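Local coordinates for lipoate-protein ligase 1 (Plasmodium falciparum, PDB 5T8U) that binds lipoic acid in a pocket of its lipoyl protein ligase catalytic domain, as a member of the lipoate-protein ligase family, at residues K41-N46 against H244-N249; E29-N34 against P256-Y261; P54-W59 against I218-E223; I169-E174 against I211-L216. All coordinates share one frame; numbering follows the deposited sequence.

In the fold
Contacts 1, 3 and 4 join helices and loops to the central mixed sheet of the ligase fold; contact 2 packs one helix on another beside it. Contacts 3 and 4, with centres about 14 Å apart, share helix 213-227 on one face of the sheet and join where Leu220 CD2 approaches Ile169 CD1 at 4.2 Å. Helix 22-34, which carries part of contact 2, lies on the other face, where Leu32 CD1 is 3.9 Å from Phe57 CD2. Contact 1, at the 244-245 edge, meets that same ring, with Ile246 CD1 3.7 Å from Phe57 CE1. The side chains of Ile169, Leu58 and Asn30 stay about 9, 10 and 12 Å from lipoic acid, so only Trp59, in contact 3, lines the pocket.

Contact 1 (K41-N46 against H244-N249); sequences KYLNIN and HYIDQN
His244 begins the approach: its side chain sets out toward the loop that follows helix 39-42, and the imidazole is received by two aliphatic tips. Leu43 CD1 sits over one ring face, offset toward the rim and 4.3 Å from CD2 of His244, while Ile45 comes in obliquely and brings its CD1 to 3.4 Å from His244 NE2. Two residues on, Ile246 has CG1 in the crowded position between the backbone N and the carbonyl carbon (chi1 58°). This leaves CG2 to meet the second branch of Leu43, with 3.8 Å between Ile246 CG2 and Leu43 CD2. The chain then folds through a type I beta turn, closed by Asn249 N donating to Ile246 O at 3.0 Å. Asn249 carries its amide anti to the backbone N, and ND2 donates to Tyr42 O at 3.2 Å. That bond is bent (142° at the hydrogen), the donor standing above the carbonyl plane. It gives the last helical residue before Leu43 a side-chain partner for its carbonyl. The other amide atom, OD1, makes a weak bond to Ile252 N, so one side chain bridges the end of helix 39-42 and, as an asparagine N-cap, the start of helix 250-253.

Contact 2 (E29-N34 against P256-Y261); sequences ENFLLN and PEFLKY
Phe31 and Tyr261 carry most of this helix-helix contact, with Asn30 the third main contributor. The axes of segments 29-34 and 256-261 come within 9.9 Å, their directions 131° apart. Phe31 projects anti to its backbone N and slides over the first turn of the partner: its CD1 lies 4.1 Å from Phe258 CB, and its CE1 lies 4.3 Å from Glu257 CB. Both approaches are oblique to the ring. Nearer the backbone, Phe31 CB faces the edge of the Phe258 ring and stands 4.4 Å from Tyr261 CE2. The Tyr261 ring is rotated so that CA lies not far from its plane (chi2 -24°), which lays one face against the preceding helical turn, with Glu257 O 3.4 Å above the plane and toward the rim. Over the opposite face comes the amide end of Asn30, its plane tilted 42° from the ring, so the ring is sandwiched between the two helices. Further out, Phe31 makes an edge-to-face stack with Tyr42 of helix 39-42, and Phe258 makes another with Phe24. Glu29 and Leu33 rest on strand 162-170, placing helix 22-34 between the central sheet and helix 256-266.

Contact 3 (P54-W59 against I218-E223); sequences PILFLW and IALIKE
Contact 3 is helix-on-sheet packing in the catalytic domain: helix 213-227 lies along one face of the central sheet, and the axes of segments 55-59 and 218-223 run antiparallel, 177° between directions and 10.4 Å apart at closest approach. The contact is wholly apolar. Leu58 does the most intimate work, because its forked end straddles two neighbouring helix residues. One prong, CD1, reaches Ile221 CG1 at 3.7 Å; the other, CD2, meets Leu220 CD2 at 4.0 Å. As consecutive helix residues, Leu220 and Ile221 leave the axis in different directions, and each meets one prong, crossing Leu58 obliquely. Leu56, two residues earlier on the same face of the strand, packs more loosely through one methyl, with CD2 4.3 Å from Leu220 CG and 4.4 Å from Ile221 CG1. Strand alternation sends the alternate residues, Phe57 and Trp59, to the far face: Phe57 packs on Leu32 of helix 22-34, and Trp59 touches lipoic acid while its NE1 bonds to Thr109 OG1. The sheet therefore separates helix 213-227 from helix 22-34, and helix 117-132 flanks the former through Leu220, Glu223 and Ala219.

Contact 4 (I169-E174 against I211-L216); sequences ILINLE and ITCENL
A single bump, the side chain of Ile171, fills the hollow formed where the loop ahead of helix 213-227 bends into its first turn. Its CG1 lies beside the backbone N, and a second bend (chi2 -67°) turns CD1 into the gap between two apolar walls. One wall is Ile211, whose CD1 touches both CD1 (3.6 Å) and CG2 (3.8 Å) of Ile171; the other is Leu216, whose CG stands 3.9 Å from Ile171 CD1. The CG2 branch of Ile171 also settles on the backbone at the floor of the hollow, 4.1 Å from Thr212 C. Along the remaining rim runs Cys213, its SG 4.4 Å from Ile171 CG1. The first turn bordering the hollow is N-capped: Thr212 OG1 accepts from Asn215 N at 2.7 Å in a nearly straight bond (166°), while Thr212 O accepts from Leu216 N and starts the regular helix, setting Leu216 one turn above the cap. The end of strand 162-170 and the residue just after it thus pack against the start of helix 213-227 within the catalytic domain. Two residues earlier, on the same side of the chain, Ile169 meets the other end of the Leu216 side chain, its CD1 methyl, tip to tip (Ile169 CD1 to Leu216 CD1 3.9 Å). Phe132 of helix 117-132 packs against both Ile211 and Leu216, while Val106 of strand 105-112 touches Ile171 and Cys213.

Contact 1 (K41-N46 against H244-N249)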
loop_
_atom_site.group_PDB
_atom_site.type_symbol
_atom_site.label_atom_id
_atom_site.label_comp_id
_atom_site.label_asym_id
_atom_site.label_seq_id
_atom_site.Cartn_x
_atom_site.Cartn_y
_atom_site.Cartn_z
ATOM N N LYS A 41 20.776 12.863 0.946
ATOM C CA LYS A 41 21.092 13.962 1.853
ATOM C C LYS A 41 20.457 13.751 3.222
ATOM O O LYS A 41 21.080 14.047 4.248
ATOM C CB LYS A 41 20.633 15.291 1.255
ATOM C CG LYS A 41 20.968 16.496 2.125
ATOM C CD LYS A 41 20.543 17.802 1.475
ATOM C CE LYS A 41 20.869 18.993 2.367
ATOM N NZ LYS A 41 20.446 20.288 1.763
ATOM N N TYR A 42 19.223 13.242 3.262
ATOM C CA TYR A 42 18.590 12.962 4.546
ATOM C C TYR A 42 19.290 11.812 5.254
ATOM O O TYR A 42 19.520 11.870 6.468
ATOM C CB TYR A 42 17.102 12.677 4.344
ATOM C CG TYR A 42 16.321 13.935 4.046
ATOM C CD1 TYR A 42 15.793 14.706 5.074
ATOM C CD2 TYR A 42 16.138 14.370 2.741
ATOM C CE1 TYR A 42 15.089 15.865 4.808
ATOM C CE2 TYR A 42 15.434 15.528 2.466
ATOM C CZ TYR A 42 14.912 16.272 3.502
ATOM O OH TYR A 42 14.212 17.425 3.235
ATOM N N LEU A 43 19.638 10.761 4.518
ATOM C CA LEU A 43 20.714 9.898 4.969
ATOM C C LEU A 43 22.020 10.685 4.931
ATOM O O LEU A 43 22.165 11.656 4.183
ATOM C CB LEU A 43 20.823 8.651 4.091
ATOM C CG LEU A 43 19.557 7.815 3.885
ATOM C CD1 LEU A 43 19.860 6.638 2.967
ATOM C CD2 LEU A 43 18.990 7.330 5.211
ATOM N N ASN A 44 22.979 10.269 5.756
ATOM C CA ASN A 44 24.258 10.964 5.845
ATOM C C ASN A 44 25.284 10.426 4.854
ATOM O O ASN A 44 26.495 10.510 5.109
ATOM C CB ASN A 44 24.792 10.886 7.275
ATOM C CG ASN A 44 23.879 11.573 8.274
ATOM O OD1 ASN A 44 23.386 12.674 8.027
ATOM N ND2 ASN A 44 23.643 10.921 9.405
ATOM N N ILE A 45 24.832 9.878 3.726
ATOM C CA ILE A 45 25.716 9.286 2.729
ATOM C C ILE A 45 26.392 10.393 1.931
ATOM O O ILE A 45 27.605 10.606 2.044
ATOM C CB ILE A 45 24.942 8.327 1.804
ATOM C CG1 ILE A 45 24.356 7.165 2.614
ATOM C CG2 ILE A 45 25.850 7.790 0.700
ATOM C CD1 ILE A 45 23.375 6.300 1.850
ATOM N N ASN A 46 25.613 11.108 1.123
ATOM C CA ASN A 46 26.133 12.155 0.258
ATOM C C ASN A 46 25.348 13.439 0.481
ATOM O O ASN A 46 24.246 13.432 1.035
ATOM C CB ASN A 46 26.067 11.742 -1.220
ATOM C CG ASN A 46 26.877 12.654 -2.117
ATOM O OD1 ASN A 46 27.048 13.838 -1.829
ATOM N ND2 ASN A 46 27.386 12.104 -3.213
ATOM N N HIS A 244 20.742 0.397 6.314
ATOM C CA HIS A 244 20.577 1.658 7.019
ATOM C C HIS A 244 19.396 1.575 7.981
ATOM O O HIS A 244 18.396 0.907 7.712
ATOM C CB HIS A 244 20.361 2.813 6.038
ATOM C CG HIS A 244 21.596 3.214 5.294
ATOM N ND1 HIS A 244 22.096 2.489 4.234
ATOM C CD2 HIS A 244 22.431 4.267 5.456
ATOM C CE1 HIS A 244 23.186 3.079 3.775
ATOM N NE2 HIS A 244 23.411 4.159 4.501
ATOM N N TYR A 245 19.530 2.264 9.113
ATOM C CA TYR A 245 18.492 2.329 10.137
ATOM C C TYR A 245 18.013 3.770 10.242
ATOM O O TYR A 245 18.799 4.667 10.567
ATOM C CB TYR A 245 19.022 1.820 11.480
ATOM C CG TYR A 245 19.379 0.350 11.460
ATOM C CD1 TYR A 245 18.507 -0.603 11.967
ATOM C CD2 TYR A 245 20.582 -0.088 10.920
ATOM C CE1 TYR A 245 18.824 -1.949 11.945
ATOM C CE2 TYR A 245 20.909 -1.432 10.893
ATOM C CZ TYR A 245 20.026 -2.357 11.406
ATOM O OH TYR A 245 20.349 -3.696 11.381
ATOM N N ILE A 246 16.726 3.987 9.976
ATOM C CA ILE A 246 16.187 5.332 9.820
ATOM C C ILE A 246 15.212 5.719 10.926
ATOM O O ILE A 246 14.919 6.916 11.074
ATOM C CB ILE A 246 15.514 5.502 8.442
ATOM C CG1 ILE A 246 14.400 4.464 8.256
ATOM C CG2 ILE A 246 16.552 5.384 7.335
ATOM C CD1 ILE A 246 13.546 4.692 7.025
ATOM N N ASP A 247 14.701 4.764 11.704
ATOM C CA ASP A 247 13.737 5.101 12.745
ATOM C C ASP A 247 14.299 6.070 13.779
ATOM O O ASP A 247 13.522 6.640 14.553
ATOM C CB ASP A 247 13.240 3.829 13.436
ATOM C CG ASP A 247 14.365 3.008 14.026
ATOM O OD1 ASP A 247 15.473 3.017 13.453
ATOM O OD2 ASP A 247 14.138 2.350 15.064
ATOM N N GLN A 248 15.617 6.269 13.811
ATOM C CA GLN A 248 16.241 7.237 14.701
ATOM C C GLN A 248 17.023 8.310 13.957
ATOM O O GLN A 248 17.623 9.176 14.605
ATOM C CB GLN A 248 17.166 6.520 15.695
ATOM C CG GLN A 248 16.478 6.145 16.998
ATOM C CD GLN A 248 17.086 4.921 17.651
ATOM O OE1 GLN A 248 18.284 4.666 17.530
ATOM N NE2 GLN A 248 16.255 4.149 18.343
ATOM N N ASN A 249 17.033 8.284 12.627
ATOM C CA ASN A 249 17.693 9.322 11.838
ATOM C C ASN A 249 16.936 10.630 12.034
ATOM O O ASN A 249 15.892 10.859 11.419
ATOM C CB ASN A 249 17.740 8.917 10.369
ATOM C CG ASN A 249 18.472 9.928 9.509
ATOM O OD1 ASN A 249 18.329 11.135 9.691
ATOM N ND2 ASN A 249 19.268 9.437 8.568
#

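Contact 2 (E29-N34 against P256-Y261)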
loop_
_atom_site.group_PDB
_atom_site.type_symbol
_atom_site.label_atom_id
_atom_site.label_comp_id
_atom_site.label_asym_id
_atom_site.label_seq_id
_atom_site.Cartn_x
_atom_site.Cartn_y
_atom_site.Cartn_z
ATOM N N GLU A 29 7.607 5.729 5.625
ATOM C CA GLU A 29 7.344 5.337 4.244
ATOM C C GLU A 29 6.960 6.542 3.394
ATOM O O GLU A 29 7.513 6.758 2.307
ATOM C CB GLU A 29 6.237 4.284 4.224
ATOM C CG GLU A 29 5.934 3.705 2.861
ATOM C CD GLU A 29 4.757 2.753 2.896
ATOM O OE1 GLU A 29 3.743 3.086 3.545
ATOM O OE2 GLU A 29 4.849 1.667 2.287
ATOM N N ASN A 30 6.004 7.341 3.876
ATOM C CA ASN A 30 5.572 8.510 3.117
ATOM C C ASN A 30 6.704 9.512 2.946
ATOM O O ASN A 30 6.782 10.190 1.915
ATOM C CB ASN A 30 4.378 9.170 3.806
ATOM C CG ASN A 30 3.663 10.157 2.905
ATOM O OD1 ASN A 30 3.685 10.026 1.681
ATOM N ND2 ASN A 30 3.025 11.154 3.506
ATOM N N PHE A 31 7.589 9.624 3.939
ATOM C CA PHE A 31 8.713 10.546 3.816
ATOM C C PHE A 31 9.708 10.056 2.773
ATOM O O PHE A 31 10.304 10.859 2.047
ATOM C CB PHE A 31 9.398 10.727 5.169
ATOM C CG PHE A 31 10.416 11.831 5.185
ATOM C CD1 PHE A 31 10.084 13.091 5.653
ATOM C CD2 PHE A 31 11.703 11.611 4.723
ATOM C CE1 PHE A 31 11.016 14.108 5.665
ATOM C CE2 PHE A 31 12.638 12.624 4.733
ATOM C CZ PHE A 31 12.295 13.874 5.204
ATOM N N LEU A 32 9.903 8.739 2.685
ATOM C CA LEU A 32 10.789 8.191 1.666
ATOM C C LEU A 32 10.201 8.385 0.275
ATOM O O LEU A 32 10.920 8.752 -0.663
ATOM C CB LEU A 32 11.048 6.709 1.939
ATOM C CG LEU A 32 11.664 6.384 3.302
ATOM C CD1 LEU A 32 11.543 4.900 3.601
ATOM C CD2 LEU A 32 13.114 6.825 3.354
ATOM N N LEU A 33 8.895 8.153 0.124
ATOM C CA LEU A 33 8.252 8.370 -1.168
ATOM C C LEU A 33 8.306 9.837 -1.578
ATOM O O LEU A 33 8.563 10.154 -2.746
ATOM C CB LEU A 33 6.803 7.883 -1.121
ATOM C CG LEU A 33 5.921 8.273 -2.311
ATOM C CD1 LEU A 33 6.544 7.835 -3.629
ATOM C CD2 LEU A 33 4.530 7.680 -2.162
ATOM N N ASN A 34 8.063 10.749 -0.639
ATOM C CA ASN A 34 8.000 12.172 -0.947
ATOM C C ASN A 34 9.363 12.855 -0.952
ATOM O O ASN A 34 9.435 14.051 -1.256
ATOM C CB ASN A 34 7.074 12.881 0.047
ATOM C CG ASN A 34 5.609 12.570 -0.199
ATOM O OD1 ASN A 34 4.880 12.187 0.716
ATOM N ND2 ASN A 34 5.172 12.734 -1.442
ATOM N N PRO A 256 9.818 18.763 10.030
ATOM C CA PRO A 256 8.419 19.200 10.161
ATOM C C PRO A 256 7.479 18.451 9.237
ATOM O O PRO A 256 6.323 18.205 9.605
ATOM C CB PRO A 256 8.476 20.696 9.816
ATOM C CG PRO A 256 9.908 21.081 9.950
ATOM C CD PRO A 256 10.694 19.864 9.592
ATOM N N GLU A 257 7.941 18.085 8.040
ATOM C CA GLU A 257 7.124 17.284 7.135
ATOM C C GLU A 257 6.788 15.938 7.761
ATOM O O GLU A 257 5.633 15.491 7.732
ATOM C CB GLU A 257 7.864 17.098 5.809
ATOM C CG GLU A 257 6.990 16.643 4.660
ATOM C CD GLU A 257 7.788 16.380 3.398
ATOM O OE1 GLU A 257 8.849 17.017 3.222
ATOM O OE2 GLU A 257 7.359 15.534 2.585
ATOM N N PHE A 258 7.791 15.275 8.343
ATOM C CA PHE A 258 7.558 13.995 9.001
ATOM C C PHE A 258 6.511 14.130 10.101
ATOM O O PHE A 258 5.552 13.354 10.156
ATOM C CB PHE A 258 8.868 13.452 9.571
ATOM C CG PHE A 258 8.747 12.075 10.155
ATOM C CD1 PHE A 258 8.971 10.957 9.373
ATOM C CD2 PHE A 258 8.406 11.896 11.486
ATOM C CE1 PHE A 258 8.859 9.688 9.902
ATOM C CE2 PHE A 258 8.291 10.628 12.022
ATOM C CZ PHE A 258 8.519 9.523 11.228
ATOM N N LEU A 259 6.685 15.107 10.994
ATOM C CA LEU A 259 5.702 15.324 12.051
ATOM C C LEU A 259 4.324 15.623 11.477
ATOM O O LEU A 259 3.308 15.245 12.073
ATOM C CB LEU A 259 6.154 16.464 12.965
ATOM C CG LEU A 259 7.330 16.159 13.896
ATOM C CD1 LEU A 259 7.817 17.430 14.568
ATOM C CD2 LEU A 259 6.941 15.123 14.941
ATOM N N LYS A 260 4.266 16.302 10.330
ATOM C CA LYS A 260 2.988 16.529 9.664
ATOM C C LYS A 260 2.329 15.206 9.294
ATOM O O LYS A 260 1.168 14.955 9.642
ATOM C CB LYS A 260 3.200 17.394 8.421
ATOM C CG LYS A 260 1.923 17.830 7.719
ATOM C CD LYS A 260 2.184 18.164 6.255
ATOM C CE LYS A 260 3.201 19.289 6.094
ATOM N NZ LYS A 260 3.570 19.503 4.669
ATOM N N TYR A 261 3.062 14.343 8.584
ATOM C CA TYR A 261 2.529 13.030 8.231
ATOM C C TYR A 261 2.079 12.270 9.472
ATOM O O TYR A 261 0.963 11.743 9.524
ATOM C CB TYR A 261 3.584 12.225 7.470
ATOM C CG TYR A 261 4.047 12.850 6.172
ATOM C CD1 TYR A 261 3.246 13.748 5.479
ATOM C CD2 TYR A 261 5.289 12.533 5.636
ATOM C CE1 TYR A 261 3.669 14.315 4.293
ATOM C CE2 TYR A 261 5.721 13.096 4.451
ATOM C CZ TYR A 261 4.906 13.984 3.783
ATOM O OH TYR A 261 5.332 14.547 2.603
#

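Contact 3 (P54-W59 against I218-E223)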
loop_
_atom_site.group_PDB
_atom_site.type_symbol
_atom_site.label_atom_id
_atom_site.label_comp_id
_atom_site.label_asym_id
_atom_site.label_seq_id
_atom_site.Cartn_x
_atom_site.Cartn_y
_atom_site.Cartn_z
ATOM N N PRO A 54 16.989 1.719 -6.887
ATOM C CA PRO A 54 15.970 0.991 -6.122
ATOM C C PRO A 54 16.169 1.116 -4.618
ATOM O O PRO A 54 17.282 1.313 -4.125
ATOM C CB PRO A 54 16.151 -0.462 -6.579
ATOM C CG PRO A 54 16.883 -0.380 -7.874
ATOM C CD PRO A 54 17.763 0.818 -7.759
ATOM N N ILE A 55 15.060 0.988 -3.889
ATOM C CA ILE A 55 15.058 1.000 -2.430
ATOM C C ILE A 55 14.217 -0.162 -1.929
ATOM O O ILE A 55 13.123 -0.419 -2.447
ATOM C CB ILE A 55 14.510 2.327 -1.862
ATOM C CG1 ILE A 55 15.442 3.478 -2.232
ATOM C CG2 ILE A 55 14.319 2.231 -0.343
ATOM C CD1 ILE A 55 14.988 4.837 -1.745
ATOM N N LEU A 56 14.727 -0.854 -0.913
ATOM C CA LEU A 56 13.959 -1.824 -0.146
ATOM C C LEU A 56 13.928 -1.368 1.303
ATOM O O LEU A 56 14.982 -1.145 1.902
ATOM C CB LEU A 56 14.561 -3.228 -0.245
ATOM C CG LEU A 56 14.019 -4.255 0.756
ATOM C CD1 LEU A 56 12.509 -4.398 0.634
ATOM C CD2 LEU A 56 14.698 -5.599 0.562
ATOM N N PHE A 57 12.729 -1.232 1.864
ATOM C CA PHE A 57 12.551 -0.761 3.233
ATOM C C PHE A 57 11.742 -1.789 4.009
ATOM O O PHE A 57 10.617 -2.120 3.620
ATOM C CB PHE A 57 11.860 0.604 3.251
ATOM C CG PHE A 57 11.392 1.032 4.614
ATOM C CD1 PHE A 57 12.245 0.975 5.701
ATOM C CD2 PHE A 57 10.102 1.505 4.804
ATOM C CE1 PHE A 57 11.822 1.370 6.955
ATOM C CE2 PHE A 57 9.673 1.905 6.057
ATOM C CZ PHE A 57 10.536 1.837 7.134
ATOM N N LEU A 58 12.311 -2.284 5.106
ATOM C CA LEU A 58 11.697 -3.337 5.905
ATOM C C LEU A 58 11.247 -2.777 7.247
ATOM O O LEU A 58 11.950 -1.966 7.857
ATOM C CB LEU A 58 12.675 -4.494 6.114
ATOM C CG LEU A 58 12.964 -5.283 4.837
ATOM C CD1 LEU A 58 14.351 -5.905 4.871
ATOM C CD2 LEU A 58 11.901 -6.350 4.637
ATOM N N TRP A 59 10.073 -3.209 7.705
ATOM C CA TRP A 59 9.510 -2.660 8.932
ATOM C C TRP A 59 8.435 -3.598 9.457
ATOM O O TRP A 59 7.842 -4.374 8.706
ATOM C CB TRP A 59 8.944 -1.253 8.705
ATOM C CG TRP A 59 8.129 -1.098 7.441
ATOM C CD1 TRP A 59 8.580 -1.198 6.154
ATOM C CD2 TRP A 59 6.731 -0.791 7.348
ATOM N NE1 TRP A 59 7.551 -0.986 5.272
ATOM C CE2 TRP A 59 6.406 -0.732 5.978
ATOM C CE3 TRP A 59 5.722 -0.565 8.289
ATOM C CZ2 TRP A 59 5.118 -0.456 5.527
ATOM C CZ3 TRP A 59 4.443 -0.289 7.838
ATOM C CH2 TRP A 59 4.152 -0.239 6.471
ATOM N N ILE A 218 16.830 -11.147 6.175
ATOM C CA ILE A 218 18.199 -11.270 5.675
ATOM C C ILE A 218 18.197 -11.900 4.287
ATOM O O ILE A 218 18.814 -11.378 3.349
ATOM C CB ILE A 218 19.062 -12.073 6.667
ATOM C CG1 ILE A 218 19.260 -11.267 7.955
ATOM C CG2 ILE A 218 20.423 -12.430 6.055
ATOM C CD1 ILE A 218 19.895 -12.045 9.088
ATOM N N ALA A 219 17.501 -13.029 4.133
ATOM C CA ALA A 219 17.425 -13.664 2.819
ATOM C C ALA A 219 16.892 -12.693 1.771
ATOM O O ALA A 219 17.396 -12.639 0.641
ATOM C CB ALA A 219 16.546 -14.912 2.889
ATOM N N LEU A 220 15.880 -11.904 2.138
ATOM C CA LEU A 220 15.264 -10.984 1.190
ATOM C C LEU A 220 16.239 -9.893 0.762
ATOM O O LEU A 220 16.292 -9.531 -0.420
ATOM C CB LEU A 220 14.008 -10.375 1.813
ATOM C CG LEU A 220 13.088 -9.556 0.912
ATOM C CD1 LEU A 220 12.636 -10.362 -0.293
ATOM C CD2 LEU A 220 11.887 -9.088 1.716
ATOM N N ILE A 221 17.009 -9.350 1.707
ATOM C CA ILE A 221 18.033 -8.370 1.356
ATOM C C ILE A 221 19.068 -9.000 0.434
ATOM O O ILE A 221 19.510 -8.386 -0.548
ATOM C CB ILE A 221 18.681 -7.795 2.629
ATOM C CG1 ILE A 221 17.623 -7.113 3.506
ATOM C CG2 ILE A 221 19.783 -6.801 2.266
ATOM C CD1 ILE A 221 18.128 -6.692 4.875
ATOM N N LYS A 222 19.468 -10.240 0.732
ATOM C CA LYS A 222 20.412 -10.950 -0.124
ATOM C C LYS A 222 19.910 -11.010 -1.562
ATOM O O LYS A 222 20.589 -10.564 -2.492
ATOM C CB LYS A 222 20.656 -12.358 0.426
ATOM C CG LYS A 222 21.683 -12.418 1.549
ATOM C CD LYS A 222 21.784 -13.817 2.137
ATOM C CE LYS A 222 22.989 -13.957 3.059
ATOM N NZ LYS A 222 23.152 -15.350 3.570
ATOM N N GLU A 223 18.710 -11.561 -1.764
ATOM C CA GLU A 223 18.179 -11.682 -3.119
ATOM C C GLU A 223 17.881 -10.328 -3.753
ATOM O O GLU A 223 17.820 -10.236 -4.983
ATOM C CB GLU A 223 16.916 -12.545 -3.112
ATOM C CG GLU A 223 17.188 -14.031 -2.956
ATOM C CD GLU A 223 17.959 -14.611 -4.128
ATOM O OE1 GLU A 223 18.421 -15.766 -4.026
ATOM O OE2 GLU A 223 18.102 -13.909 -5.151
#

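Contact 4 (I169-E174 against I211-L216)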
loop_
_atom_site.group_PDB
_atom_site.type_symbol
_atom_site.label_atom_id
_atom_site.label_comp_id
_atom_site.label_asym_id
_atom_site.label_seq_id
_atom_site.Cartn_x
_atom_site.Cartn_y
_atom_site.Cartn_z
ATOM N N ILE A 169 4.248 -9.609 4.346
ATOM C CA ILE A 169 4.616 -11.020 4.340
ATOM C C ILE A 169 4.214 -11.606 5.686
ATOM O O ILE A 169 4.392 -10.964 6.728
ATOM C CB ILE A 169 6.126 -11.211 4.086
ATOM C CG1 ILE A 169 6.508 -10.670 2.705
ATOM C CG2 ILE A 169 6.515 -12.685 4.215
ATOM C CD1 ILE A 169 8.004 -10.626 2.449
ATOM N N LEU A 170 3.678 -12.822 5.667
ATOM C CA LEU A 170 3.149 -13.459 6.865
ATOM C C LEU A 170 4.130 -14.511 7.370
ATOM O O LEU A 170 4.394 -15.504 6.682
ATOM C CB LEU A 170 1.781 -14.078 6.584
ATOM C CG LEU A 170 0.589 -13.172 6.902
ATOM C CD1 LEU A 170 0.754 -11.773 6.315
ATOM C CD2 LEU A 170 -0.682 -13.815 6.393
ATOM N N ILE A 171 4.660 -14.288 8.573
ATOM C CA ILE A 171 5.591 -15.211 9.212
ATOM C C ILE A 171 4.853 -15.975 10.303
ATOM O O ILE A 171 4.587 -17.175 10.168
ATOM C CB ILE A 171 6.806 -14.464 9.799
ATOM C CG1 ILE A 171 7.482 -13.588 8.735
ATOM C CG2 ILE A 171 7.801 -15.450 10.415
ATOM C CD1 ILE A 171 8.140 -14.351 7.606
ATOM N N ASN A 172 4.514 -15.279 11.391
ATOM C CA ASN A 172 3.878 -15.881 12.557
ATOM C C ASN A 172 2.637 -15.097 12.969
ATOM O O ASN A 172 2.285 -15.054 14.150
ATOM C CB ASN A 172 4.864 -15.965 13.723
ATOM C CG ASN A 172 4.341 -16.802 14.876
ATOM O OD1 ASN A 172 3.583 -17.750 14.677
ATOM N ND2 ASN A 172 4.739 -16.445 16.093
ATOM N N LEU A 173 1.968 -14.463 12.007
ATOM C CA LEU A 173 0.778 -13.682 12.314
ATOM C C LEU A 173 -0.258 -14.540 13.034
ATOM O O LEU A 173 -0.437 -15.721 12.728
ATOM C CB LEU A 173 0.182 -13.098 11.031
ATOM C CG LEU A 173 -1.135 -12.333 11.181
ATOM C CD1 LEU A 173 -0.924 -11.107 12.040
ATOM C CD2 LEU A 173 -1.705 -11.953 9.826
ATOM N N GLU A 174 -0.934 -13.935 14.007
ATOM C CA GLU A 174 -2.038 -14.592 14.701
ATOM C C GLU A 174 -3.223 -14.655 13.747
ATOM O O GLU A 174 -3.911 -13.657 13.522
ATOM C CB GLU A 174 -2.382 -13.835 15.980
ATOM C CG GLU A 174 -3.304 -14.587 16.926
ATOM C CD GLU A 174 -3.535 -13.837 18.225
ATOM O OE1 GLU A 174 -4.141 -14.418 19.151
ATOM O OE2 GLU A 174 -3.111 -12.667 18.320
ATOM N N ILE A 211 10.997 -20.523 9.694
ATOM C CA ILE A 211 11.460 -19.183 9.352
ATOM C C ILE A 211 11.331 -18.246 10.543
ATOM O O ILE A 211 10.650 -18.553 11.527
ATOM C CB ILE A 211 10.683 -18.618 8.149
ATOM C CG1 ILE A 211 9.187 -18.865 8.328
ATOM C CG2 ILE A 211 11.184 -19.230 6.859
ATOM C CD1 ILE A 211 8.335 -17.945 7.543
ATOM N N THR A 212 11.991 -17.094 10.447
ATOM C CA THR A 212 11.879 -16.021 11.422
ATOM C C THR A 212 11.835 -14.701 10.666
ATOM O O THR A 212 12.143 -14.634 9.473
ATOM C CB THR A 212 13.051 -16.022 12.415
ATOM O OG1 THR A 212 14.188 -15.390 11.816
ATOM C CG2 THR A 212 13.425 -17.443 12.813
ATOM N N CYS A 213 11.444 -13.638 11.371
ATOM C CA CYS A 213 11.466 -12.307 10.771
ATOM C C CYS A 213 12.880 -11.923 10.354
ATOM O O CYS A 213 13.100 -11.416 9.248
ATOM C CB CYS A 213 10.893 -11.284 11.751
ATOM S SG CYS A 213 9.166 -11.585 12.210
ATOM N N GLU A 214 13.856 -12.162 11.231
ATOM C CA GLU A 214 15.244 -11.856 10.902
ATOM C C GLU A 214 15.743 -12.722 9.752
ATOM O O GLU A 214 16.397 -12.225 8.827
ATOM C CB GLU A 214 16.120 -12.041 12.141
ATOM C CG GLU A 214 15.910 -10.966 13.197
ATOM C CD GLU A 214 16.244 -11.437 14.600
ATOM O OE1 GLU A 214 16.199 -12.660 14.849
ATOM O OE2 GLU A 214 16.553 -10.580 15.454
ATOM N N ASN A 215 15.442 -14.021 9.790
ATOM C CA ASN A 215 15.864 -14.925 8.723
ATOM C C ASN A 215 15.300 -14.475 7.378
ATOM O O ASN A 215 16.045 -14.206 6.426
ATOM C CB ASN A 215 15.414 -16.351 9.060
ATOM C CG ASN A 215 16.182 -17.411 8.291
ATOM O OD1 ASN A 215 16.745 -17.142 7.229
ATOM N ND2 ASN A 215 16.201 -18.633 8.824
ATOM N N LEU A 216 13.970 -14.376 7.292
ATOM C CA LEU A 216 13.329 -13.954 6.052
ATOM C C LEU A 216 13.870 -12.612 5.580
ATOM O O LEU A 216 14.146 -12.431 4.388
ATOM C CB LEU A 216 11.812 -13.884 6.252
ATOM C CG LEU A 216 10.914 -13.538 5.053
ATOM C CD1 LEU A 216 10.792 -12.030 4.842
ATOM C CD2 LEU A 216 11.380 -14.234 3.776
#